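PDB 6EWJ: putative capsular polysaccharide biosynthesis protein from Streptococcus pneumoniae serotype 4, which probably acts as a pyridoxal-phosphate-dependent sugar aminotransferase of the DegT/DnrJ/EryC1 family in pneumococcal teichoic acid biosynthesis. Local coordinates for residues A[162-167]-A[229-234]; A[149-154]-A[169-174]. One frame throughout, in Å; residues are numbered along the deposited sequence.

Interaction 1. Residues A[162-167]-A[229-234]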
# COMPACT_ATOMS: atom_id res chain seq x y z
N SER A 162 6.25 -25.49 2.11
CA SER A 162 7.00 -24.37 1.55
C SER A 162 8.36 -24.32 2.22
O SER A 162 8.56 -24.97 3.26
CB SER A 162 6.28 -23.04 1.80
OG SER A 162 6.42 -22.62 3.15
N LYS A 163 9.28 -23.54 1.65
CA LYS A 163 10.61 -23.37 2.21
C LYS A 163 10.57 -23.06 3.70
O LYS A 163 11.08 -23.82 4.52
CB LYS A 163 11.38 -22.28 1.48
CG LYS A 163 12.79 -22.06 2.02
CD LYS A 163 13.63 -21.14 1.15
CE LYS A 163 13.33 -19.69 1.44
NZ LYS A 163 14.14 -18.78 0.56
N TRP A 164 9.91 -21.96 4.05
CA TRP A 164 9.92 -21.48 5.42
C TRP A 164 9.11 -22.38 6.35
O TRP A 164 9.49 -22.57 7.50
CB TRP A 164 9.47 -20.02 5.50
CG TRP A 164 10.45 -19.10 4.89
CD1 TRP A 164 10.25 -18.30 3.80
CD2 TRP A 164 11.82 -18.89 5.28
NE1 TRP A 164 11.39 -17.61 3.49
CE2 TRP A 164 12.38 -17.96 4.38
CE3 TRP A 164 12.63 -19.42 6.30
CZ2 TRP A 164 13.70 -17.50 4.49
CZ3 TRP A 164 13.95 -18.98 6.40
CH2 TRP A 164 14.47 -18.02 5.50
N GLN A 165 8.04 -22.99 5.85
CA GLN A 165 7.28 -23.96 6.68
C GLN A 165 8.12 -25.18 7.05
O GLN A 165 7.95 -25.73 8.15
CB GLN A 165 6.01 -24.43 5.98
CG GLN A 165 4.94 -23.36 5.84
CD GLN A 165 3.83 -23.80 4.89
OE1 GLN A 165 3.50 -24.99 4.82
NE2 GLN A 165 3.31 -22.87 4.11
N LYS A 166 8.94 -25.65 6.11
CA LYS A 166 9.88 -26.74 6.40
C LYS A 166 10.90 -26.36 7.44
O LYS A 166 11.27 -27.20 8.25
CB LYS A 166 10.54 -27.34 5.16
CG LYS A 166 10.93 -28.79 5.31
CD LYS A 166 11.28 -29.53 4.00
CE LYS A 166 10.51 -29.15 2.72
NZ LYS A 166 11.17 -28.07 1.94
N ALA A 167 11.35 -25.10 7.42
CA ALA A 167 12.39 -24.62 8.35
C ALA A 167 11.92 -24.74 9.82
O ALA A 167 12.61 -25.26 10.69
CB ALA A 167 12.77 -23.18 7.99
N TYR A 229 14.90 -10.66 5.19
CA TYR A 229 14.70 -9.23 4.98
C TYR A 229 14.55 -8.97 3.51
O TYR A 229 13.61 -8.30 3.11
CB TYR A 229 15.89 -8.41 5.51
CG TYR A 229 15.79 -6.90 5.30
CD1 TYR A 229 15.02 -6.11 6.15
CD2 TYR A 229 16.44 -6.28 4.26
CE1 TYR A 229 14.93 -4.74 5.99
CE2 TYR A 229 16.35 -4.90 4.07
CZ TYR A 229 15.61 -4.15 4.94
OH TYR A 229 15.48 -2.79 4.76
N LYS A 230 15.46 -9.50 2.70
CA LYS A 230 15.39 -9.32 1.23
C LYS A 230 14.06 -9.85 0.59
O LYS A 230 13.49 -9.19 -0.31
CB LYS A 230 16.63 -9.94 0.58
CG LYS A 230 16.73 -9.71 -0.90
CD LYS A 230 18.10 -10.13 -1.48
CE LYS A 230 17.96 -10.18 -3.05
NZ LYS A 230 17.68 -8.85 -3.67
N GLU A 231 13.52 -10.95 1.09
CA GLU A 231 12.24 -11.50 0.60
C GLU A 231 11.05 -10.58 0.87
O GLU A 231 10.15 -10.42 0.02
CB GLU A 231 11.95 -12.90 1.18
CG GLU A 231 12.71 -14.00 0.43
CD GLU A 231 12.56 -15.42 1.00
OE1 GLU A 231 11.47 -15.77 1.47
OE2 GLU A 231 13.56 -16.18 0.97
N PHE A 232 11.01 -9.96 2.04
CA PHE A 232 9.95 -8.95 2.33
C PHE A 232 10.07 -7.74 1.43
O PHE A 232 9.05 -7.22 0.91
CB PHE A 232 10.01 -8.48 3.77
CG PHE A 232 9.32 -9.38 4.74
CD1 PHE A 232 8.00 -9.23 5.02
CD2 PHE A 232 10.02 -10.37 5.39
CE1 PHE A 232 7.37 -10.08 5.93
CE2 PHE A 232 9.40 -11.20 6.32
CZ PHE A 232 8.07 -11.06 6.58
N GLN A 233 11.32 -7.26 1.26
CA GLN A 233 11.59 -6.10 0.43
C GLN A 233 11.06 -6.28 -0.96
O GLN A 233 10.37 -5.39 -1.48
CB GLN A 233 13.10 -5.76 0.37
CG GLN A 233 13.61 -5.06 1.61
CD GLN A 233 12.91 -3.77 1.99
OE1 GLN A 233 12.75 -3.49 3.18
NE2 GLN A 233 12.48 -2.98 1.01
N ILE A 234 11.35 -7.45 -1.53
CA ILE A 234 10.97 -7.83 -2.87
C ILE A 234 9.44 -7.89 -3.03
O ILE A 234 8.86 -7.37 -3.99
CB ILE A 234 11.64 -9.16 -3.23
CG1 ILE A 234 13.13 -8.94 -3.54
CG2 ILE A 234 11.03 -9.83 -4.47
CD1 ILE A 234 13.84 -7.83 -2.77
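The backbones of Trp164 and Glu231 stay well apart, their CA atoms 11.3 Å from each other, and only long side chains bridge the space between the opening turn of helix 163-168 and helix 225-236. In the aminotransferase fold of the DegT/DnrJ/EryC1 family, helix 225-236 packs on strand 58-61 of the mixed sheet of the large domain, and helix 163-168 is the short helix just before strand 172-177. The carboxylate of Glu231, its chain extended beyond CG, bridges two consecutive residues, one oxygen to each. Its OE1 accepts the indole N-H of Trp164, NE1 to OE1 being 2.7 Å and the bond nearly straight at 173°. The oxygen lies almost exactly in the indole plane, whereas the carboxylate itself is turned 45° against the ring. OE2 forms a salt bridge with Lys163 NZ, and both donors meet their oxygens on the syn side, somewhat out of the carboxylate plane. With two partners the carboxylate is restrained from rotating, and the neighbouring ammonium probably favours its ionised form. Lys163 NZ also pairs with Glu227, one turn earlier on helix 225-236, while Val74 and Leu75 pack against the buried indole. At the start of the short helix Ser162 is the N-cap, its OG accepting from Gln165 N at 3.2 Å. Lys163 leaves the helix with CG anti to the backbone N and then bends at chi3 (82°); its CE thereby rests 3.4 Å above the indole plane of Trp164, offset toward the rim of the ring.

Interaction 2. Residues A[149-154]-A[169-174]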
# COMPACT_ATOMS: atom_id res chain seq x y z
N GLN A 149 3.69 -24.16 23.77
CA GLN A 149 3.39 -25.55 24.25
C GLN A 149 2.36 -26.23 23.35
O GLN A 149 2.53 -27.38 22.98
CB GLN A 149 2.87 -25.51 25.70
CG GLN A 149 3.94 -25.13 26.72
CD GLN A 149 3.38 -24.85 28.14
OE1 GLN A 149 2.18 -24.82 28.37
NE2 GLN A 149 4.28 -24.60 29.09
N VAL A 150 1.32 -25.48 22.95
CA VAL A 150 0.28 -26.01 22.02
C VAL A 150 0.86 -26.44 20.68
O VAL A 150 0.62 -27.57 20.25
CB VAL A 150 -0.85 -25.00 21.78
CG1 VAL A 150 -1.74 -25.46 20.63
CG2 VAL A 150 -1.67 -24.78 23.04
N VAL A 151 1.62 -25.56 20.03
CA VAL A 151 2.16 -25.89 18.69
C VAL A 151 3.14 -27.07 18.74
O VAL A 151 3.15 -27.92 17.84
CB VAL A 151 2.80 -24.69 17.96
CG1 VAL A 151 1.79 -23.56 17.80
CG2 VAL A 151 4.05 -24.20 18.66
N GLU A 152 3.94 -27.12 19.80
CA GLU A 152 4.83 -28.25 20.05
C GLU A 152 4.08 -29.53 20.27
O GLU A 152 4.47 -30.56 19.73
CB GLU A 152 5.68 -27.96 21.27
CG GLU A 152 6.67 -29.06 21.66
CD GLU A 152 7.68 -29.42 20.59
OE1 GLU A 152 8.08 -28.60 19.72
OE2 GLU A 152 8.06 -30.59 20.63
N LYS A 153 3.03 -29.47 21.09
CA LYS A 153 2.21 -30.64 21.40
C LYS A 153 1.58 -31.24 20.14
O LYS A 153 1.50 -32.45 20.02
CB LYS A 153 1.12 -30.29 22.42
CG LYS A 153 0.15 -31.42 22.71
CD LYS A 153 -0.93 -31.07 23.76
CE LYS A 153 -1.47 -32.32 24.43
NZ LYS A 153 -2.76 -32.02 25.12
N LYS A 154 1.14 -30.38 19.23
CA LYS A 154 0.49 -30.81 17.98
C LYS A 154 1.43 -30.94 16.79
O LYS A 154 0.96 -31.08 15.66
CB LYS A 154 -0.64 -29.83 17.64
CG LYS A 154 -1.71 -29.72 18.71
CD LYS A 154 -2.47 -31.02 18.88
CE LYS A 154 -3.80 -30.81 19.54
NZ LYS A 154 -4.62 -32.06 19.56
N ASN A 169 9.10 -26.39 10.78
CA ASN A 169 8.49 -27.67 10.93
C ASN A 169 7.37 -27.85 11.98
O ASN A 169 7.13 -28.94 12.49
CB ASN A 169 9.49 -28.84 10.97
CG ASN A 169 9.03 -29.99 10.09
OD1 ASN A 169 8.57 -31.04 10.57
ND2 ASN A 169 9.04 -29.76 8.78
N ARG A 170 6.67 -26.75 12.22
CA ARG A 170 5.54 -26.69 13.11
C ARG A 170 4.67 -25.50 12.69
O ARG A 170 5.03 -24.72 11.78
CB ARG A 170 6.03 -26.54 14.55
CG ARG A 170 7.01 -25.38 14.81
CD ARG A 170 7.00 -24.98 16.29
NE ARG A 170 7.98 -23.94 16.62
CZ ARG A 170 7.79 -22.63 16.48
NH1 ARG A 170 6.66 -22.15 15.96
NH2 ARG A 170 8.75 -21.78 16.83
N ILE A 171 3.55 -25.33 13.38
CA ILE A 171 2.71 -24.13 13.24
C ILE A 171 3.54 -22.91 13.60
O ILE A 171 4.23 -22.91 14.61
CB ILE A 171 1.44 -24.21 14.13
CG1 ILE A 171 0.50 -25.30 13.61
CG2 ILE A 171 0.68 -22.89 14.12
CD1 ILE A 171 -0.55 -25.77 14.59
N VAL A 172 3.46 -21.87 12.77
CA VAL A 172 4.19 -20.63 13.00
C VAL A 172 3.27 -19.69 13.76
O VAL A 172 2.06 -19.56 13.40
CB VAL A 172 4.71 -20.04 11.66
CG1 VAL A 172 5.31 -18.65 11.87
CG2 VAL A 172 5.74 -20.96 11.00
N ILE A 173 3.81 -19.01 14.78
CA ILE A 173 3.01 -18.11 15.58
C ILE A 173 3.35 -16.70 15.22
O ILE A 173 4.48 -16.29 15.41
CB ILE A 173 3.18 -18.33 17.09
CG1 ILE A 173 2.83 -19.78 17.44
CG2 ILE A 173 2.26 -17.38 17.84
CD1 ILE A 173 3.01 -20.13 18.90
N VAL A 174 2.35 -15.97 14.73
CA VAL A 174 2.52 -14.62 14.22
C VAL A 174 1.72 -13.68 15.10
O VAL A 174 0.48 -13.69 15.07
CB VAL A 174 2.02 -14.49 12.79
CG1 VAL A 174 2.10 -13.04 12.31
CG2 VAL A 174 2.81 -15.44 11.89
O HOH W 1 2.93 -27.42 14.80
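The guanidinium of Arg170 is met obliquely by Val151 CG2, and the nearest touch between these two side chains falls on the aliphatic part of the arginine, with CG2 3.9 Å from Arg170 CD. Within the guanidinium plane, NH1 donates to the carbonyl oxygen of Ile171, at 2.9 Å between NH1 and O and with an N-H...O angle of 144°. The donor is tilted 18° from the plane of that carbonyl. NH1 also forms a salt bridge with Asp195 OD2, an oxygen that accepts from Ile173 N as well, so the cationic end is tied to the strand entrance through both backbone and carboxylate. These bonds restrict rotation of the group, whose chain runs extended from CG to NE.

Val151 is at the centre of the contact, touching all three partners. It projects from the last turns of helix 144-153 toward the loop leading into strand 172-177, and CG1, anti to the carbonyl carbon (chi1 -58°), points at two isoleucines: Ile171 CB lies 3.7 Å away and Ile173 CD1 3.8 Å away. This is helix-on-sheet packing in the alpha/beta large domain of a fold type I aminotransferase, where helix 144-153 lies against the central sheet. Strand 172-177 runs parallel to strand 129-132, whose Ile132 touches both Val151 and Ile171 and extends the apolar layer. Tyr144, Leu147 and Phe148, earlier on the same helix, pack against Ile173, and Phe148 also against Arg170.

Beside the apolar core, a water joins the two backbones. It donates to the carbonyl oxygen of Val151 at 3.1 Å and accepts from Ile171 N, the distance from water oxygen to amide nitrogen being 2.6 Å.

The centres of interactions 1 and 2 lie about 18 Å apart. Along the chain their segments alternate: helix 144-153 comes first, then helix 163-168, strand 172-177 and finally helix 225-236. Helix 163-168 therefore lies in the connection between the two partners of interaction 2, while its own partner follows some 60 residues later, after strands 196-200 and 213-217 of the central sheet. Interaction 2 is largely apolar and buried, packing a helix on a strand that follows shortly after in the chain; interaction 1 is polar and partly buried, and ties the short helix between them to a helix distant in sequence. Both lie away from the residues that bind pyridoxal phosphate.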